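Local coordinates for protein benzoylformate decarboxylase (Mycobacterium smegmatis, PDB 4Q9D) that belongs to the thiamine pyrophosphate-dependent enzymes, assembling as four chains, with three parallel-sheet domains per chain and a magnesium site, at residues P209-R213 / A214-D218; V270-G274 / A275-R279; A411-G414 / I415-D419. One frame throughout, in Å; residues are numbered along the deposited sequence.

Contact 1: residues P209-R213 / A214-D218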
ATOM      1  N   PRO B 209     -10.924  28.463  -0.750  1.00 24.58           N
ATOM      2  CA  PRO B 209      -9.979  28.496   0.376  1.00 19.92           C
ATOM      3  C   PRO B 209      -8.493  28.661  -0.004  1.00 20.10           C
ATOM      4  O   PRO B 209      -7.745  29.148   0.844  1.00 19.81           O
ATOM      5  CB  PRO B 209     -10.176  27.132   1.039  1.00 19.45           C
ATOM      6  CG  PRO B 209     -11.632  26.750   0.705  1.00 21.34           C
ATOM      7  CD  PRO B 209     -11.852  27.311  -0.692  1.00 21.01           C
ATOM      8  N   GLU B 210      -8.059  28.257  -1.205  1.00 19.85           N
ATOM      9  CA  GLU B 210      -6.634  28.385  -1.538  1.00 19.88           C
ATOM     10  C   GLU B 210      -6.227  29.837  -1.544  1.00 23.39           C
ATOM     11  O   GLU B 210      -5.049  30.164  -1.363  1.00 22.71           O
ATOM     12  CB  GLU B 210      -6.301  27.785  -2.900  1.00 17.73           C
ATOM     13  CG  GLU B 210      -6.444  26.279  -2.988  1.00 21.69           C
ATOM     14  CD  GLU B 210      -5.954  25.772  -4.338  1.00 27.80           C
ATOM     15  OE1 GLU B 210      -6.777  25.277  -5.118  1.00 33.12           O
ATOM     16  OE2 GLU B 210      -4.753  25.906  -4.630  1.00 32.65           O
ATOM     17  N   VAL B 211      -7.192  30.718  -1.779  1.00 23.25           N
ATOM     18  CA  VAL B 211      -6.876  32.147  -1.920  1.00 22.05           C
ATOM     19  C   VAL B 211      -6.430  32.717  -0.590  1.00 20.65           C
ATOM     20  O   VAL B 211      -5.375  33.341  -0.498  1.00 24.61           O
ATOM     21  CB  VAL B 211      -8.063  32.931  -2.566  1.00 22.12           C
ATOM     22  CG1 VAL B 211      -7.800  34.422  -2.587  1.00 20.55           C
ATOM     23  CG2 VAL B 211      -8.281  32.422  -3.981  1.00 17.19           C
ATOM     24  N   ASP B 212      -7.208  32.466   0.455  1.00 20.25           N
ATOM     25  CA  ASP B 212      -6.819  32.908   1.789  1.00 18.40           C
ATOM     26  C   ASP B 212      -5.497  32.230   2.230  1.00 23.36           C
ATOM     27  O   ASP B 212      -4.627  32.879   2.797  1.00 21.42           O
ATOM     28  CB  ASP B 212      -7.934  32.630   2.817  1.00 20.43           C
ATOM     29  CG  ASP B 212      -7.779  33.457   4.083  1.00 25.17           C
ATOM     30  OD1 ASP B 212      -7.447  34.656   3.955  1.00 24.90           O
ATOM     31  OD2 ASP B 212      -7.960  32.918   5.201  1.00 25.17           O
ATOM     32  N   ARG B 213      -5.327  30.940   1.941  1.00 22.51           N
ATOM     33  CA  ARG B 213      -4.095  30.247   2.343  1.00 28.58           C
ATOM     34  C   ARG B 213      -2.870  30.776   1.606  1.00 22.84           C
ATOM     35  O   ARG B 213      -1.778  30.732   2.140  1.00 28.88           O
ATOM     36  CB  ARG B 213      -4.220  28.728   2.189  1.00 21.47           C
ATOM     37  CG  ARG B 213      -5.267  28.130   3.100  1.00 21.70           C
ATOM     38  CD  ARG B 213      -5.149  26.598   3.226  1.00 19.53           C
ATOM     39  NE  ARG B 213      -5.976  26.116   4.344  1.00 22.06           N
ATOM     40  CZ  ARG B 213      -7.098  25.410   4.194  1.00 22.24           C
ATOM     41  NH1 ARG B 213      -7.541  25.079   2.984  1.00 20.95           N
ATOM     42  NH2 ARG B 213      -7.783  25.023   5.263  1.00 20.76           N
ATOM     43  N   ALA B 214      -3.055  31.294   0.386  1.00 22.95           N
ATOM     44  CA  ALA B 214      -1.950  31.951  -0.312  1.00 22.49           C
ATOM     45  C   ALA B 214      -1.692  33.405   0.141  1.00 25.20           C
ATOM     46  O   ALA B 214      -0.771  34.040  -0.357  1.00 27.29           O
ATOM     47  CB  ALA B 214      -2.142  31.901  -1.825  1.00 21.64           C
ATOM     48  N   GLY B 215      -2.484  33.941   1.069  1.00 25.64           N
ATOM     49  CA  GLY B 215      -2.294  35.341   1.476  1.00 19.15           C
ATOM     50  C   GLY B 215      -2.771  36.253   0.347  1.00 28.91           C
ATOM     51  O   GLY B 215      -2.305  37.374   0.207  1.00 27.88           O
ATOM     52  N   ALA B 216      -3.717  35.778  -0.467  1.00 22.81           N
ATOM     53  CA  ALA B 216      -4.106  36.512  -1.683  1.00 23.95           C
ATOM     54  C   ALA B 216      -5.454  37.252  -1.554  1.00 20.58           C
ATOM     55  O   ALA B 216      -6.119  37.541  -2.538  1.00 25.10           O
ATOM     56  CB  ALA B 216      -4.123  35.561  -2.878  1.00 22.08           C
ATOM     57  N   TRP B 217      -5.866  37.531  -0.328  1.00 25.40           N
ATOM     58  CA  TRP B 217      -7.109  38.258  -0.084  1.00 26.83           C
ATOM     59  C   TRP B 217      -7.214  39.566  -0.911  1.00 24.13           C
ATOM     60  O   TRP B 217      -8.205  39.811  -1.624  1.00 27.37           O
ATOM     61  CB  TRP B 217      -7.165  38.558   1.403  1.00 22.95           C
ATOM     62  CG  TRP B 217      -8.302  39.334   1.899  1.00 27.42           C
ATOM     63  CD1 TRP B 217      -8.398  40.704   1.957  1.00 33.00           C
ATOM     64  CD2 TRP B 217      -9.491  38.823   2.516  1.00 27.86           C
ATOM     65  NE1 TRP B 217      -9.585  41.065   2.548  1.00 32.94           N
ATOM     66  CE2 TRP B 217     -10.270  39.936   2.911  1.00 23.69           C
ATOM     67  CE3 TRP B 217      -9.979  37.534   2.766  1.00 25.31           C
ATOM     68  CZ2 TRP B 217     -11.510  39.803   3.541  1.00 25.81           C
ATOM     69  CZ3 TRP B 217     -11.215  37.399   3.404  1.00 29.24           C
ATOM     70  CH2 TRP B 217     -11.970  38.542   3.787  1.00 26.90           C
ATOM     71  N   ASP B 218      -6.190  40.401  -0.819  1.00 23.97           N
ATOM     72  CA  ASP B 218      -6.212  41.684  -1.530  1.00 29.54           C
ATOM     73  C   ASP B 218      -6.172  41.490  -3.031  1.00 30.24           C
ATOM     74  O   ASP B 218      -6.886  42.174  -3.753  1.00 29.92           O
ATOM     75  CB  ASP B 218      -5.063  42.595  -1.056  1.00 27.00           C
ATOM     76  CG  ASP B 218      -5.238  43.029   0.389  1.00 29.12           C
ATOM     77  OD1 ASP B 218      -6.389  43.040   0.865  1.00 36.01           O
ATOM     78  OD2 ASP B 218      -4.239  43.325   1.052  1.00 39.44           O
TER
HETATM   79  O   HOH W   1      -5.363  35.873   2.496  1.00 31.08           O
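Val211 O takes the amide of Ala216 (N to O 2.9 Å) while Asp212 O takes that of Gly215 (N to O 3.0 Å), a nested pair of bonds that, with the positive phi of Gly215 (72°), makes a Schellman motif at the end of the short helix 209-213. Just before it the helical i to i+4 pattern still holds, Ala214 N reaching Glu210 O at 2.9 Å. Inside the motif sits its usual apolar pair: Val211 CG1 meets Ala216 CB at 3.9 Å, and the same methyl lies 3.5 Å from Ala216 O. CG1 comes to that spot by standing anti to the Val211 amide nitrogen (chi1 174°), on the side of the outgoing chain. Val211 also touches Val318 and Leu322 of helix 318-328. Ala216 then serves as N-cap of helix 217-227, so one helix hands over to the next with hardly any linker. Asp212 and Trp217 run alongside each other across this junction, with Asp212 OD1 4.0 Å from Trp217 CE3 and carboxylate and ring planes 62° apart. A water donates to Asp212 OD1 at 2.8 Å and weakly accepts from Trp217 N, tying the side chain of the ending helix to the first turn of the new one. The same carboxylate holds Ala395 N through OD1 and Arg239 through OD2; Arg213 forms a salt bridge with Asp238. A buried acid met by an arginine, an amide and a water probably stays ionised, and those partners together fix its rotation.

Contact 2: residues V270-G274 / A275-R279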
ATOM      1  N   VAL B 270     -17.905  30.457 -15.843  1.00 27.88           N
ATOM      2  CA  VAL B 270     -17.559  30.399 -14.418  1.00 20.78           C
ATOM      3  C   VAL B 270     -16.042  30.325 -14.287  1.00 24.05           C
ATOM      4  O   VAL B 270     -15.393  29.453 -14.880  1.00 25.16           O
ATOM      5  CB  VAL B 270     -18.238  29.205 -13.709  1.00 26.19           C
ATOM      6  CG1 VAL B 270     -17.917  29.245 -12.198  1.00 20.89           C
ATOM      7  CG2 VAL B 270     -19.737  29.280 -13.927  1.00 23.60           C
ATOM      8  N   VAL B 271     -15.477  31.270 -13.549  1.00 21.92           N
ATOM      9  CA  VAL B 271     -14.055  31.264 -13.279  1.00 22.27           C
ATOM     10  C   VAL B 271     -13.803  30.804 -11.843  1.00 25.49           C
ATOM     11  O   VAL B 271     -14.140  31.503 -10.896  1.00 26.13           O
ATOM     12  CB  VAL B 271     -13.457  32.643 -13.477  1.00 27.84           C
ATOM     13  CG1 VAL B 271     -11.955  32.580 -13.231  1.00 22.49           C
ATOM     14  CG2 VAL B 271     -13.781  33.156 -14.906  1.00 23.45           C
ATOM     15  N   VAL B 272     -13.233  29.616 -11.689  1.00 22.46           N
ATOM     16  CA  VAL B 272     -13.036  29.047 -10.358  1.00 23.09           C
ATOM     17  C   VAL B 272     -11.573  29.088  -9.935  1.00 24.21           C
ATOM     18  O   VAL B 272     -10.728  28.387 -10.512  1.00 24.35           O
ATOM     19  CB  VAL B 272     -13.522  27.584 -10.303  1.00 23.38           C
ATOM     20  CG1 VAL B 272     -13.334  27.050  -8.880  1.00 18.01           C
ATOM     21  CG2 VAL B 272     -15.003  27.502 -10.754  1.00 19.66           C
ATOM     22  N   VAL B 273     -11.281  29.898  -8.929  1.00 19.66           N
ATOM     23  CA  VAL B 273      -9.909  30.098  -8.491  1.00 22.67           C
ATOM     24  C   VAL B 273      -9.792  29.604  -7.081  1.00 23.76           C
ATOM     25  O   VAL B 273     -10.448  30.115  -6.189  1.00 21.20           O
ATOM     26  CB  VAL B 273      -9.479  31.594  -8.543  1.00 19.96           C
ATOM     27  CG1 VAL B 273      -8.015  31.736  -8.157  1.00 18.51           C
ATOM     28  CG2 VAL B 273      -9.702  32.175  -9.939  1.00 17.94           C
ATOM     29  N   GLY B 274      -8.984  28.573  -6.864  1.00 25.49           N
ATOM     30  CA  GLY B 274      -8.729  28.166  -5.490  1.00 19.02           C
ATOM     31  C   GLY B 274      -9.833  27.444  -4.760  1.00 22.27           C
ATOM     32  O   GLY B 274      -9.775  27.323  -3.530  1.00 22.02           O
ATOM     33  N   ALA B 275     -10.819  26.957  -5.517  1.00 18.66           N
ATOM     34  CA  ALA B 275     -11.904  26.092  -5.014  1.00 21.31           C
ATOM     35  C   ALA B 275     -11.941  24.841  -5.880  1.00 26.89           C
ATOM     36  O   ALA B 275     -11.512  24.863  -7.039  1.00 23.13           O
ATOM     37  CB  ALA B 275     -13.290  26.812  -5.083  1.00 20.66           C
ATOM     38  N   GLU B 276     -12.446  23.755  -5.316  1.00 22.57           N
ATOM     39  CA  GLU B 276     -12.686  22.520  -6.057  1.00 22.94           C
ATOM     40  C   GLU B 276     -13.809  22.744  -7.052  1.00 27.70           C
ATOM     41  O   GLU B 276     -14.599  23.680  -6.924  1.00 25.25           O
ATOM     42  CB  GLU B 276     -13.059  21.389  -5.071  1.00 26.89           C
ATOM     43  CG  GLU B 276     -11.909  21.137  -4.105  1.00 31.42           C
ATOM     44  CD  GLU B 276     -12.300  20.599  -2.749  1.00 42.97           C
ATOM     45  OE1 GLU B 276     -13.483  20.236  -2.536  1.00 31.49           O
ATOM     46  OE2 GLU B 276     -11.382  20.527  -1.894  1.00 39.85           O
ATOM     47  N   VAL B 277     -13.865  21.878  -8.048  1.00 22.69           N
ATOM     48  CA  VAL B 277     -14.948  21.866  -9.003  1.00 24.86           C
ATOM     49  C   VAL B 277     -15.679  20.545  -8.854  1.00 22.98           C
ATOM     50  O   VAL B 277     -15.256  19.566  -9.455  1.00 29.76           O
ATOM     51  CB  VAL B 277     -14.399  21.995 -10.454  1.00 22.65           C
ATOM     52  CG1 VAL B 277     -15.540  21.858 -11.491  1.00 21.59           C
ATOM     53  CG2 VAL B 277     -13.691  23.313 -10.622  1.00 23.11           C
ATOM     54  N   PHE B 278     -16.709  20.458  -8.003  1.00 23.76           N
ATOM     55  CA  PHE B 278     -17.050  21.431  -6.978  1.00 26.72           C
ATOM     56  C   PHE B 278     -17.155  20.652  -5.680  1.00 28.08           C
ATOM     57  O   PHE B 278     -17.329  19.441  -5.697  1.00 24.98           O
ATOM     58  CB  PHE B 278     -18.425  22.076  -7.218  1.00 20.96           C
ATOM     59  CG  PHE B 278     -18.457  23.064  -8.351  1.00 23.40           C
ATOM     60  CD1 PHE B 278     -18.041  24.368  -8.158  1.00 28.02           C
ATOM     61  CD2 PHE B 278     -18.919  22.690  -9.602  1.00 28.16           C
ATOM     62  CE1 PHE B 278     -18.083  25.300  -9.212  1.00 27.36           C
ATOM     63  CE2 PHE B 278     -18.968  23.611 -10.676  1.00 28.56           C
ATOM     64  CZ  PHE B 278     -18.547  24.917 -10.469  1.00 24.54           C
ATOM     65  N   ARG B 279     -17.080  21.342  -4.554  1.00 25.49           N
ATOM     66  CA  ARG B 279     -17.207  20.659  -3.282  1.00 24.53           C
ATOM     67  C   ARG B 279     -18.662  20.258  -3.058  1.00 26.89           C
ATOM     68  O   ARG B 279     -19.415  21.002  -2.437  1.00 26.45           O
ATOM     69  CB  ARG B 279     -16.750  21.572  -2.151  1.00 20.66           C
ATOM     70  CG  ARG B 279     -16.698  20.893  -0.767  1.00 25.33           C
ATOM     71  CD  ARG B 279     -15.866  21.742   0.175  1.00 22.89           C
ATOM     72  NE  ARG B 279     -14.437  21.651  -0.143  1.00 27.51           N
ATOM     73  CZ  ARG B 279     -13.470  22.157   0.623  1.00 30.99           C
ATOM     74  NH1 ARG B 279     -13.764  22.836   1.725  1.00 26.93           N
ATOM     75  NH2 ARG B 279     -12.208  22.022   0.268  1.00 30.35           N
TER
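Val272 points its CB toward the chain that follows it, and from there its two methyls part company, one to Ala275 and Val277, the other to Phe278. CG1, anti to the backbone N and beside the carbonyl carbon (chi1 -178°), follows the strand's exit: it lies 3.4 Å from Ala275 O and 3.8 Å from Ala275 CB, and it also meets Val277 CG2 at 4.1 Å. CG2, the other branch, approaches Phe278 CE1 at 4.1 Å, coming obliquely to the ring. Gly274, at positive phi (74°), follows the strand, and the peptide between Val277 and Phe278 is cis; both probably help bring the loop back over Val272. Strand 269-273 is the fourth in chain order of a six-stranded parallel sheet ordered 3-2-1-4-5-6, the Rossmann-like topology of the central domain; the turn follows its C-terminal end, the strand itself running between 203-207 and 294-299. Val277 CG1 sits 3.9 Å above one face of the Phe278 ring, offset toward the rim, while Leu295 of the neighbouring strand 294-299 touches Val272, Val277 and Phe278. Further along the loop, Arg279 grips Glu276 side-on in a salt bridge: NE reaches OE1 at 2.9 Å and NH2 reaches OE2 at 2.8 Å, both nearly straight and in the guanidinium plane, though above that of the carboxylate. The remaining nitrogen, NH1, goes to Asp238 and Leu236 O, and Tyr112 of the second subunit packs on the same arginine.

Contact 3: residues A411-G414 / I415-D419; sequences AAVG and IALGD
Ala411 O receives the amide of Ile415 in the shortest hydrogen bond across these two helical turns, 2.7 Å from N to O and close to the line of the carbonyl. The Ile415 side chain folds back over the same oxygen: CG1 stands beside the backbone N (chi1 -70°), which leaves CG1 3.2 Å and CD1 3.3 Å from Ala411 O, so the bonded oxygen also has this side chain packed against it. The alpha-helical ladder continues with Ala416 N on Ala412 O, Leu417 N on Val413 O, and Gly418 N on Gly414 O at 2.8 Å. On another flank Val413 and Leu417, one turn apart, lie side by side and point the same way, with CG1 of the valine 4.1 Å from CD1 of the leucine. Helix 408-421 belongs to the C-terminal TPP-binding domain. Ala412 and Ala416 rest on strand 454-460 through Phe456 and Ile454; Val413 touches both Ile454 and Met56, Ile415 both Val428 and Ala63, and Leu417 presses against Phe60, Met56, Phe60 and Ala63 being on helix 50-64 in the N-terminal domain. Near the C-terminal end, Asp419 is paired with Arg422 and Arg426. With backbone polarity spent inside the helix and apolar groups turned outward, the segment packs on the sheet of its own domain and on helix 50-64; the carboxylate close to the helix's negative end is probably made tolerable by its two arginines.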
ATOM      1  N   ALA B 411      -8.007  22.804  16.813  1.00 20.38           N
ATOM      2  CA  ALA B 411      -7.516  23.811  15.865  1.00 16.31           C
ATOM      3  C   ALA B 411      -7.582  25.225  16.454  1.00 19.39           C
ATOM      4  O   ALA B 411      -6.679  26.041  16.236  1.00 20.61           O
ATOM      5  CB  ALA B 411      -8.307  23.748  14.541  1.00 19.41           C
ATOM      6  N   ALA B 412      -8.652  25.523  17.188  1.00 19.04           N
ATOM      7  CA  ALA B 412      -8.746  26.826  17.857  1.00 19.81           C
ATOM      8  C   ALA B 412      -7.565  27.066  18.821  1.00 22.13           C
ATOM      9  O   ALA B 412      -7.046  28.176  18.913  1.00 23.77           O
ATOM     10  CB  ALA B 412     -10.076  26.955  18.611  1.00 17.47           C
ATOM     11  N   VAL B 413      -7.185  26.030  19.566  1.00 22.64           N
ATOM     12  CA  VAL B 413      -6.066  26.109  20.495  1.00 17.60           C
ATOM     13  C   VAL B 413      -4.784  26.356  19.687  1.00 19.38           C
ATOM     14  O   VAL B 413      -3.974  27.221  20.028  1.00 24.39           O
ATOM     15  CB  VAL B 413      -5.916  24.797  21.316  1.00 21.19           C
ATOM     16  CG1 VAL B 413      -4.704  24.887  22.280  1.00 16.59           C
ATOM     17  CG2 VAL B 413      -7.178  24.508  22.106  1.00 19.52           C
ATOM     18  N   GLY B 414      -4.609  25.599  18.600  1.00 21.06           N
ATOM     19  CA  GLY B 414      -3.485  25.826  17.700  1.00 19.47           C
ATOM     20  C   GLY B 414      -3.437  27.225  17.086  1.00 25.89           C
ATOM     21  O   GLY B 414      -2.380  27.837  17.008  1.00 21.72           O
ATOM     22  N   ILE B 415      -4.586  27.726  16.631  1.00 22.51           N
ATOM     23  CA  ILE B 415      -4.649  29.066  16.051  1.00 25.74           C
ATOM     24  C   ILE B 415      -4.257  30.130  17.077  1.00 23.33           C
ATOM     25  O   ILE B 415      -3.493  31.044  16.777  1.00 21.47           O
ATOM     26  CB  ILE B 415      -6.069  29.365  15.489  1.00 24.91           C
ATOM     27  CG1 ILE B 415      -6.326  28.517  14.226  1.00 19.86           C
ATOM     28  CG2 ILE B 415      -6.215  30.861  15.166  1.00 20.90           C
ATOM     29  CD1 ILE B 415      -7.851  28.192  13.993  1.00 21.18           C
ATOM     30  N   ALA B 416      -4.763  30.002  18.299  1.00 20.73           N
ATOM     31  CA  ALA B 416      -4.417  30.990  19.329  1.00 26.69           C
ATOM     32  C   ALA B 416      -2.931  30.916  19.718  1.00 24.46           C
ATOM     33  O   ALA B 416      -2.287  31.955  19.918  1.00 25.13           O
ATOM     34  CB  ALA B 416      -5.316  30.840  20.555  1.00 18.77           C
ATOM     35  N   LEU B 417      -2.379  29.701  19.803  1.00 20.79           N
ATOM     36  CA  LEU B 417      -0.933  29.548  20.023  1.00 20.62           C
ATOM     37  C   LEU B 417      -0.185  30.189  18.874  1.00 25.16           C
ATOM     38  O   LEU B 417       0.832  30.840  19.078  1.00 28.37           O
ATOM     39  CB  LEU B 417      -0.534  28.074  20.132  1.00 19.09           C
ATOM     40  CG  LEU B 417      -0.914  27.420  21.453  1.00 23.92           C
ATOM     41  CD1 LEU B 417      -0.861  25.881  21.353  1.00 21.25           C
ATOM     42  CD2 LEU B 417       0.003  27.936  22.560  1.00 21.81           C
ATOM     43  N   GLY B 418      -0.701  30.005  17.662  1.00 24.21           N
ATOM     44  CA  GLY B 418      -0.096  30.609  16.487  1.00 22.59           C
ATOM     45  C   GLY B 418      -0.121  32.123  16.546  1.00 29.70           C
ATOM     46  O   GLY B 418       0.892  32.759  16.279  1.00 26.54           O
ATOM     47  N   ASP B 419      -1.281  32.702  16.869  1.00 25.77           N
ATOM     48  CA  ASP B 419      -1.407  34.162  16.993  1.00 28.25           C
ATOM     49  C   ASP B 419      -0.373  34.688  17.995  1.00 27.14           C
ATOM     50  O   ASP B 419       0.297  35.677  17.737  1.00 29.65           O
ATOM     51  CB  ASP B 419      -2.810  34.565  17.473  1.00 24.89           C
ATOM     52  CG  ASP B 419      -3.873  34.328  16.433  1.00 27.91           C
ATOM     53  OD1 ASP B 419      -3.509  34.156  15.248  1.00 28.40           O
ATOM     54  OD2 ASP B 419      -5.078  34.324  16.795  1.00 28.42           O
TER

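Along the chain the three contacts follow in order, the first two in the central domain and the third in the C-terminal TPP-binding domain. Contacts 1 and 2, centres 14 Å apart, touch: Glu210 N lies 3.0 Å from Gly274 O, a probable hydrogen bond, and Val211 CG2 packs on Val273 O. The short helix and the strand exit thus meet at the C-terminal ends of the two middle strands, 203-207 and 269-273, where the strand order reverses in the Rossmann-like topology. Contact 3, on helix 408-421, touches neither; its centre is 19 Å from contact 1 and 28 Å from contact 2. Contacts 1 and 2 therefore form one local unit of the central domain, while contact 3 joins the C-terminal and N-terminal domains.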